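Local coordinates for 2-oxo-1,2-dihydroquinoline 8-monooxygenase, oxygenase component (Pseudomonas putida, PDB 1Z01) that hydroxylates 2-oxo-1,2-dihydroquinoline at carbon 8, as the terminal oxygenase of a Rieske-type non-haem iron monooxygenase system, at the interface of chains A and B. Coordinates in Å, arbitrary orientation; residue numbers count along the deposited sequence, not the author numbering. Chains: chain A/B, 2-oxo-1,2-dihydroquinoline 8-monooxygenase, oxygenase component.

Contact 1: the interface of chains A and B. Residues chain A 86-87, 110, 125, 130; chain B 385-388, 391.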
loop_
_atom_site.group_PDB
_atom_site.type_symbol
_atom_site.label_atom_id
_atom_site.label_comp_id
_atom_site.label_asym_id
_atom_site.label_seq_id
_atom_site.Cartn_x
_atom_site.Cartn_y
_atom_site.Cartn_z
ATOM N N HIS A 86 -21.183 6.365 18.676
ATOM C CA HIS A 86 -21.358 5.052 19.302
ATOM C C HIS A 86 -20.136 4.192 19.008
ATOM O O HIS A 86 -19.297 3.952 19.887
ATOM C CB HIS A 86 -22.595 4.319 18.769
ATOM C CG HIS A 86 -22.804 2.966 19.384
ATOM N ND1 HIS A 86 -23.303 1.892 18.678
ATOM C CD2 HIS A 86 -22.619 2.524 20.652
ATOM C CE1 HIS A 86 -23.419 0.849 19.480
ATOM N NE2 HIS A 86 -23.010 1.205 20.685
ATOM N N ARG A 87 -20.043 3.722 17.765
ATOM C CA ARG A 87 -18.929 2.879 17.362
ATOM C C ARG A 87 -18.177 3.338 16.109
ATOM O O ARG A 87 -17.615 2.533 15.364
ATOM C CB ARG A 87 -19.403 1.423 17.258
ATOM C CG ARG A 87 -19.852 0.898 18.629
ATOM C CD ARG A 87 -20.016 -0.605 18.686
ATOM N NE ARG A 87 -18.738 -1.303 18.583
ATOM C CZ ARG A 87 -18.582 -2.608 18.790
ATOM N NH1 ARG A 87 -17.383 -3.154 18.668
ATOM N NH2 ARG A 87 -19.615 -3.368 19.131
ATOM N N PHE A 110 -28.275 5.540 16.437
ATOM C CA PHE A 110 -27.990 6.780 17.159
ATOM C C PHE A 110 -28.461 7.900 16.233
ATOM O O PHE A 110 -28.140 7.910 15.050
ATOM C CB PHE A 110 -26.494 6.913 17.450
ATOM C CG PHE A 110 -26.060 6.246 18.731
ATOM C CD1 PHE A 110 -26.480 4.957 19.044
ATOM C CD2 PHE A 110 -25.216 6.906 19.620
ATOM C CE1 PHE A 110 -26.064 4.336 20.226
ATOM C CE2 PHE A 110 -24.795 6.293 20.802
ATOM C CZ PHE A 110 -25.221 5.004 21.104
ATOM N N ASN A 125 -33.822 2.345 21.320
ATOM C CA ASN A 125 -33.408 2.433 22.716
ATOM C C ASN A 125 -33.590 3.889 23.133
ATOM O O ASN A 125 -32.655 4.538 23.607
ATOM C CB ASN A 125 -31.941 2.007 22.842
ATOM C CG ASN A 125 -31.465 1.939 24.281
ATOM O OD1 ASN A 125 -32.254 2.086 25.215
ATOM N ND2 ASN A 125 -30.167 1.707 24.466
ATOM N N LEU A 130 -27.614 7.642 27.957
ATOM C CA LEU A 130 -26.624 8.401 27.193
ATOM C C LEU A 130 -27.257 9.530 26.388
ATOM O O LEU A 130 -26.628 10.553 26.123
ATOM C CB LEU A 130 -25.864 7.476 26.234
ATOM C CG LEU A 130 -24.694 8.136 25.497
ATOM C CD1 LEU A 130 -23.577 8.402 26.489
ATOM C CD2 LEU A 130 -24.206 7.246 24.367
ATOM N N GLU B 385 -14.942 4.357 22.206
ATOM C CA GLU B 385 -16.288 3.959 21.824
ATOM C C GLU B 385 -17.185 4.305 23.010
ATOM O O GLU B 385 -16.742 4.261 24.160
ATOM C CB GLU B 385 -16.341 2.452 21.542
ATOM C CG GLU B 385 -16.223 1.615 22.798
ATOM C CD GLU B 385 -15.963 0.155 22.517
ATOM O OE1 GLU B 385 -16.339 -0.325 21.431
ATOM O OE2 GLU B 385 -15.394 -0.515 23.398
ATOM N N GLN B 386 -18.432 4.672 22.742
ATOM C CA GLN B 386 -19.359 4.995 23.820
ATOM C C GLN B 386 -20.511 4.017 23.756
ATOM O O GLN B 386 -21.512 4.267 23.096
ATOM C CB GLN B 386 -19.863 6.429 23.685
ATOM C CG GLN B 386 -18.743 7.448 23.809
ATOM C CD GLN B 386 -19.246 8.875 23.822
ATOM O OE1 GLN B 386 -20.014 9.267 24.704
ATOM N NE2 GLN B 386 -18.815 9.663 22.845
ATOM N N LEU B 387 -20.345 2.899 24.456
ATOM C CA LEU B 387 -21.333 1.833 24.470
ATOM C C LEU B 387 -22.567 2.147 25.316
ATOM O O LEU B 387 -22.519 2.980 26.222
ATOM C CB LEU B 387 -20.663 0.535 24.935
ATOM C CG LEU B 387 -19.423 0.157 24.114
ATOM C CD1 LEU B 387 -18.867 -1.159 24.605
ATOM C CD2 LEU B 387 -19.776 0.068 22.637
ATOM N N VAL B 388 -23.679 1.490 24.998
ATOM C CA VAL B 388 -24.926 1.709 25.721
ATOM C C VAL B 388 -25.539 0.410 26.252
ATOM O O VAL B 388 -24.891 -0.639 26.249
ATOM C CB VAL B 388 -25.952 2.431 24.837
ATOM C CG1 VAL B 388 -25.463 3.827 24.520
ATOM C CG2 VAL B 388 -26.173 1.651 23.555
ATOM N N ASP B 391 -25.278 -2.872 24.476
ATOM C CA ASP B 391 -23.914 -3.362 24.365
ATOM C C ASP B 391 -23.489 -4.335 25.457
ATOM O O ASP B 391 -22.314 -4.692 25.559
ATOM C CB ASP B 391 -22.951 -2.179 24.279
ATOM C CG ASP B 391 -23.085 -1.441 22.961
ATOM O OD1 ASP B 391 -23.135 -0.190 22.958
ATOM O OD2 ASP B 391 -23.144 -2.129 21.914
#
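A:His86, a histidine ligand of the Rieske [2Fe-2S] cluster in the Cys-Xaa-His motif that begins at A:Cys84, meets B:Asp391 tip to tip across the subunit boundary. Its CG lies anti to the backbone N (chi1 180°), which sends the imidazole out to the neighbour. NE2 gives its N-H to the carboxylate OD1 of B:Asp391 at 2.7 Å, nearly straight at 170° and in the ring plane, on the syn lone pair. The same OD1 takes the backbone N of B:Val388 at 2.7 Å on its anti lone pair, so two bonds grip OD1; the carboxylate lies nearly coplanar with the imidazole. B:Asp391 is likely to lie on the path of electrons from the cluster to the neighbour's catalytic iron, as in Rieske oxygenases generally. B:Gln386 O sits at the ring edge, and B:Gln386 N is bound to A:His86 O at 3.1 Å. Within chain A the ring is sandwiched: A:Phe110 CE1 covers one face toward the rim, while A:Arg87 CG stands over the centre of the other. B:Val388 CG1 fills the corner beyond, 3.6 Å from A:Phe110 CZ and 3.6 Å from A:Leu130 CD2. A:Arg87 bends at chi3 and runs beside B:Glu385, a long salt bridge of 3.9 Å from NE to OE1 with the planes steeply turned. The histidine belongs to a loop after strand 76-81 of the Rieske domain; B:Glu385 to B:Val388 follow helix 380-384, and B:Asp391 ends the 3-10 helix 389-391 of the neighbour's catalytic domain.

Contact 2: the interface of chains A and B. Residues chain A 426, 429-430; chain B 426, 429, 433.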
loop_
_atom_site.group_PDB
_atom_site.type_symbol
_atom_site.label_atom_id
_atom_site.label_comp_id
_atom_site.label_asym_id
_atom_site.label_seq_id
_atom_site.Cartn_x
_atom_site.Cartn_y
_atom_site.Cartn_z
ATOM N N PHE A 426 -5.995 -1.515 0.656
ATOM C CA PHE A 426 -5.447 -2.381 -0.382
ATOM C C PHE A 426 -6.566 -3.002 -1.209
ATOM O O PHE A 426 -6.409 -3.202 -2.416
ATOM C CB PHE A 426 -4.550 -3.475 0.212
ATOM C CG PHE A 426 -3.157 -2.996 0.521
ATOM C CD1 PHE A 426 -2.773 -2.712 1.822
ATOM C CD2 PHE A 426 -2.250 -2.758 -0.513
ATOM C CE1 PHE A 426 -1.515 -2.191 2.096
ATOM C CE2 PHE A 426 -0.985 -2.236 -0.248
ATOM C CZ PHE A 426 -0.619 -1.949 1.063
ATOM N N THR A 429 -7.738 -0.354 -3.581
ATOM C CA THR A 429 -6.686 -0.125 -4.576
ATOM C C THR A 429 -6.672 -1.272 -5.603
ATOM O O THR A 429 -6.556 -1.050 -6.818
ATOM C CB THR A 429 -5.297 -0.023 -3.894
ATOM O OG1 THR A 429 -5.349 0.967 -2.860
ATOM C CG2 THR A 429 -4.236 0.397 -4.894
ATOM N N ALA A 430 -6.805 -2.499 -5.107
ATOM C CA ALA A 430 -6.822 -3.674 -5.965
ATOM C C ALA A 430 -7.975 -3.541 -6.943
ATOM O O ALA A 430 -7.841 -3.878 -8.119
ATOM C CB ALA A 430 -6.992 -4.944 -5.117
ATOM N N PHE B 426 2.377 -4.639 -3.212
ATOM C CA PHE B 426 1.975 -3.614 -4.160
ATOM C C PHE B 426 1.885 -4.204 -5.567
ATOM O O PHE B 426 1.037 -3.797 -6.358
ATOM C CB PHE B 426 2.944 -2.430 -4.123
ATOM C CG PHE B 426 2.673 -1.477 -3.000
ATOM C CD1 PHE B 426 3.506 -1.432 -1.890
ATOM C CD2 PHE B 426 1.566 -0.632 -3.043
ATOM C CE1 PHE B 426 3.252 -0.569 -0.843
ATOM C CE2 PHE B 426 1.303 0.239 -1.998
ATOM C CZ PHE B 426 2.153 0.268 -0.891
ATOM N N THR B 429 -1.348 -6.101 -5.725
ATOM C CA THR B 429 -2.418 -5.118 -5.715
ATOM C C THR B 429 -2.511 -4.445 -7.086
ATOM O O THR B 429 -3.615 -4.249 -7.618
ATOM C CB THR B 429 -2.178 -4.054 -4.627
ATOM O OG1 THR B 429 -1.979 -4.710 -3.369
ATOM C CG2 THR B 429 -3.387 -3.121 -4.510
ATOM N N LYS B 433 -5.206 -7.920 -7.440
ATOM C CA LYS B 433 -5.494 -8.924 -6.423
ATOM C C LYS B 433 -5.662 -8.325 -5.033
ATOM O O LYS B 433 -4.806 -7.587 -4.549
ATOM C CB LYS B 433 -4.385 -9.971 -6.418
ATOM C CG LYS B 433 -4.227 -10.648 -7.769
ATOM C CD LYS B 433 -2.986 -11.515 -7.813
ATOM C CE LYS B 433 -2.773 -12.107 -9.196
ATOM N NZ LYS B 433 -1.537 -12.926 -9.251
HETATM O O HOH W 1 -5.005 -1.952 -9.216
#
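B:Thr429 packs between A:Phe426 and A:Ala430 where the C-terminal helices 423-430 of two subunits meet, in an enzyme of the homotrimeric ring-hydroxylase family. With its CG2 anti to the backbone N and its hydroxyl beside that N (chi1 -54°), the threonine turns a different branch to each neighbour. The hydroxyl OG1 faces the phenyl of A:Phe426, 3.5 Å from CD2, a van der Waals approach to the ring's rim. The methyl CG2 points into the other helix: it touches the methyl CG2 of A:Thr429 at 3.6 Å and reaches the backbone of A:Ala430, 3.8 Å from CA.

A:Phe426 also presents an edge to its own counterpart. Its CE2 stands 3.8 Å above the plane of the B:Phe426 ring, displaced toward the rim, and the planes are inclined by 60° with centroids 5.4 Å apart, an edge-to-face pair. The two phenylalanines share a chi1 of -81° yet meet unequally, one by its edge and the other by its face, as expected of a contact that is not an exact two-fold.

A:Ala430 offers its methyl CB to the carbonyl O of B:Lys433 at 3.5 Å, beyond the end of the partner helix; this is packing against the backbone. A polar link between the subunits runs through water 1, which joins the carbonyl oxygens of A:Thr429 and B:Thr429.

Contact 3: the interface of chains A and B. Residues chain A 130, 133-134; chain B 17, 19-20, 386, 388.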
loop_
_atom_site.group_PDB
_atom_site.type_symbol
_atom_site.label_atom_id
_atom_site.label_comp_id
_atom_site.label_asym_id
_atom_site.label_seq_id
_atom_site.Cartn_x
_atom_site.Cartn_y
_atom_site.Cartn_z
ATOM N N LEU A 130 -27.614 7.642 27.957
ATOM C CA LEU A 130 -26.624 8.401 27.193
ATOM C C LEU A 130 -27.257 9.530 26.388
ATOM O O LEU A 130 -26.628 10.553 26.123
ATOM C CB LEU A 130 -25.864 7.476 26.234
ATOM C CG LEU A 130 -24.694 8.136 25.497
ATOM C CD1 LEU A 130 -23.577 8.402 26.489
ATOM C CD2 LEU A 130 -24.206 7.246 24.367
ATOM N N THR A 133 -26.783 13.556 26.558
ATOM C CA THR A 133 -25.580 13.869 27.333
ATOM C C THR A 133 -24.351 14.107 26.454
ATOM O O THR A 133 -23.264 14.374 26.958
ATOM C CB THR A 133 -25.233 12.737 28.318
ATOM O OG1 THR A 133 -24.670 11.636 27.601
ATOM C CG2 THR A 133 -26.479 12.260 29.040
ATOM N N THR A 134 -24.518 13.986 25.143
ATOM C CA THR A 134 -23.413 14.206 24.220
ATOM C C THR A 134 -23.953 14.385 22.810
ATOM O O THR A 134 -25.170 14.397 22.603
ATOM C CB THR A 134 -22.399 13.027 24.257
ATOM O OG1 THR A 134 -21.297 13.311 23.389
ATOM C CG2 THR A 134 -23.051 11.725 23.818
ATOM N N SER B 17 -18.908 10.712 27.060
ATOM C CA SER B 17 -19.829 10.810 28.190
ATOM C C SER B 17 -19.615 9.771 29.290
ATOM O O SER B 17 -19.227 8.631 29.022
ATOM C CB SER B 17 -21.272 10.725 27.681
ATOM O OG SER B 17 -22.208 10.758 28.746
ATOM N N ALA B 19 -21.901 8.577 30.912
ATOM C CA ALA B 19 -23.097 7.745 30.905
ATOM C C ALA B 19 -22.943 6.489 30.047
ATOM O O ALA B 19 -23.870 5.677 29.963
ATOM C CB ALA B 19 -24.295 8.562 30.433
ATOM N N ARG B 20 -21.775 6.331 29.418
ATOM C CA ARG B 20 -21.514 5.169 28.576
ATOM C C ARG B 20 -21.265 3.941 29.463
ATOM O O ARG B 20 -20.725 4.055 30.572
ATOM C CB ARG B 20 -20.313 5.424 27.649
ATOM C CG ARG B 20 -18.960 5.447 28.334
ATOM C CD ARG B 20 -17.815 5.686 27.361
ATOM N NE ARG B 20 -16.533 5.751 28.061
ATOM C CZ ARG B 20 -15.352 5.676 27.455
ATOM N NH1 ARG B 20 -15.300 5.531 26.136
ATOM N NH2 ARG B 20 -14.228 5.749 28.163
ATOM N N GLN B 386 -18.432 4.672 22.742
ATOM C CA GLN B 386 -19.359 4.995 23.820
ATOM C C GLN B 386 -20.511 4.017 23.756
ATOM O O GLN B 386 -21.512 4.267 23.096
ATOM C CB GLN B 386 -19.863 6.429 23.685
ATOM C CG GLN B 386 -18.743 7.448 23.809
ATOM C CD GLN B 386 -19.246 8.875 23.822
ATOM O OE1 GLN B 386 -20.014 9.267 24.704
ATOM N NE2 GLN B 386 -18.815 9.663 22.845
ATOM N N VAL B 388 -23.679 1.490 24.998
ATOM C CA VAL B 388 -24.926 1.709 25.721
ATOM C C VAL B 388 -25.539 0.410 26.252
ATOM O O VAL B 388 -24.891 -0.639 26.249
ATOM C CB VAL B 388 -25.952 2.431 24.837
ATOM C CG1 VAL B 388 -25.463 3.827 24.520
ATOM C CG2 VAL B 388 -26.173 1.651 23.555
#
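A:Thr133 and B:Ser17 meet hydroxyl to hydroxyl, joining a loop of the Rieske domain to the N-terminal segment of the neighbouring subunit. Of the polar contacts, this hydrogen bond, OG1 to OG at 2.9 Å, crosses the boundary; which oxygen donates is not settled. A:Thr133 holds OG1 in the crowded position between its backbone N and carbonyl carbon (chi1 75°), where it donates to A:Leu130 O at 2.7 Å, tilted from the carbonyl plane. On the other side, B:Ser17 OG lies anti to its backbone N (chi1 177°) and accepts the backbone N of B:Ala19 at 3.1 Å. B:Gln386 is a second-shell support: its amide OE1 takes B:Ser17 N at 3.0 Å, the donor standing well above the amide plane. The methyl CG2 of A:Thr134 comes near this OE1, a van der Waals approach. A valine in place of A:Thr133 would probably leave B:Ser17 OG without its partner across the boundary and A:Leu130 O without its hydroxyl donor, setting the two segments freer to shift.

Apolar packing lies beside the hydroxyl pair. A:Leu130 pushes CD1 tightly against B:Ser17 CB at 3.5 Å, its CD2 branch being turned to B:Val388. B:Ala19 lays its methyl CB against A:Leu130 CA at 4.0 Å. By gripping the leucine between the N-terminal segment and the 386-388 stretch, the site is likely to steady the Rieske domain against the adjacent subunit.

Contacts 1 and 3 form one continuous patch, their C-alpha centres about 7 Å apart, and share A:Leu130, B:Gln386 and B:Val388. The 386-388 stretch of chain B thus serves both the cluster-ligand region and the neighbouring N-terminal packing. Contact 2 is a separate touching point, its C-alpha centre about 34 Å from that of contact 1 and about 39 Å from that of contact 3. Such widely spaced attachments should limit rocking of one subunit on the next. In the three-copy assembly, contacts 1 and 3 would place each Rieske domain against the neighbour's catalytic domain, while contact 2 separately ties the C-terminal helices.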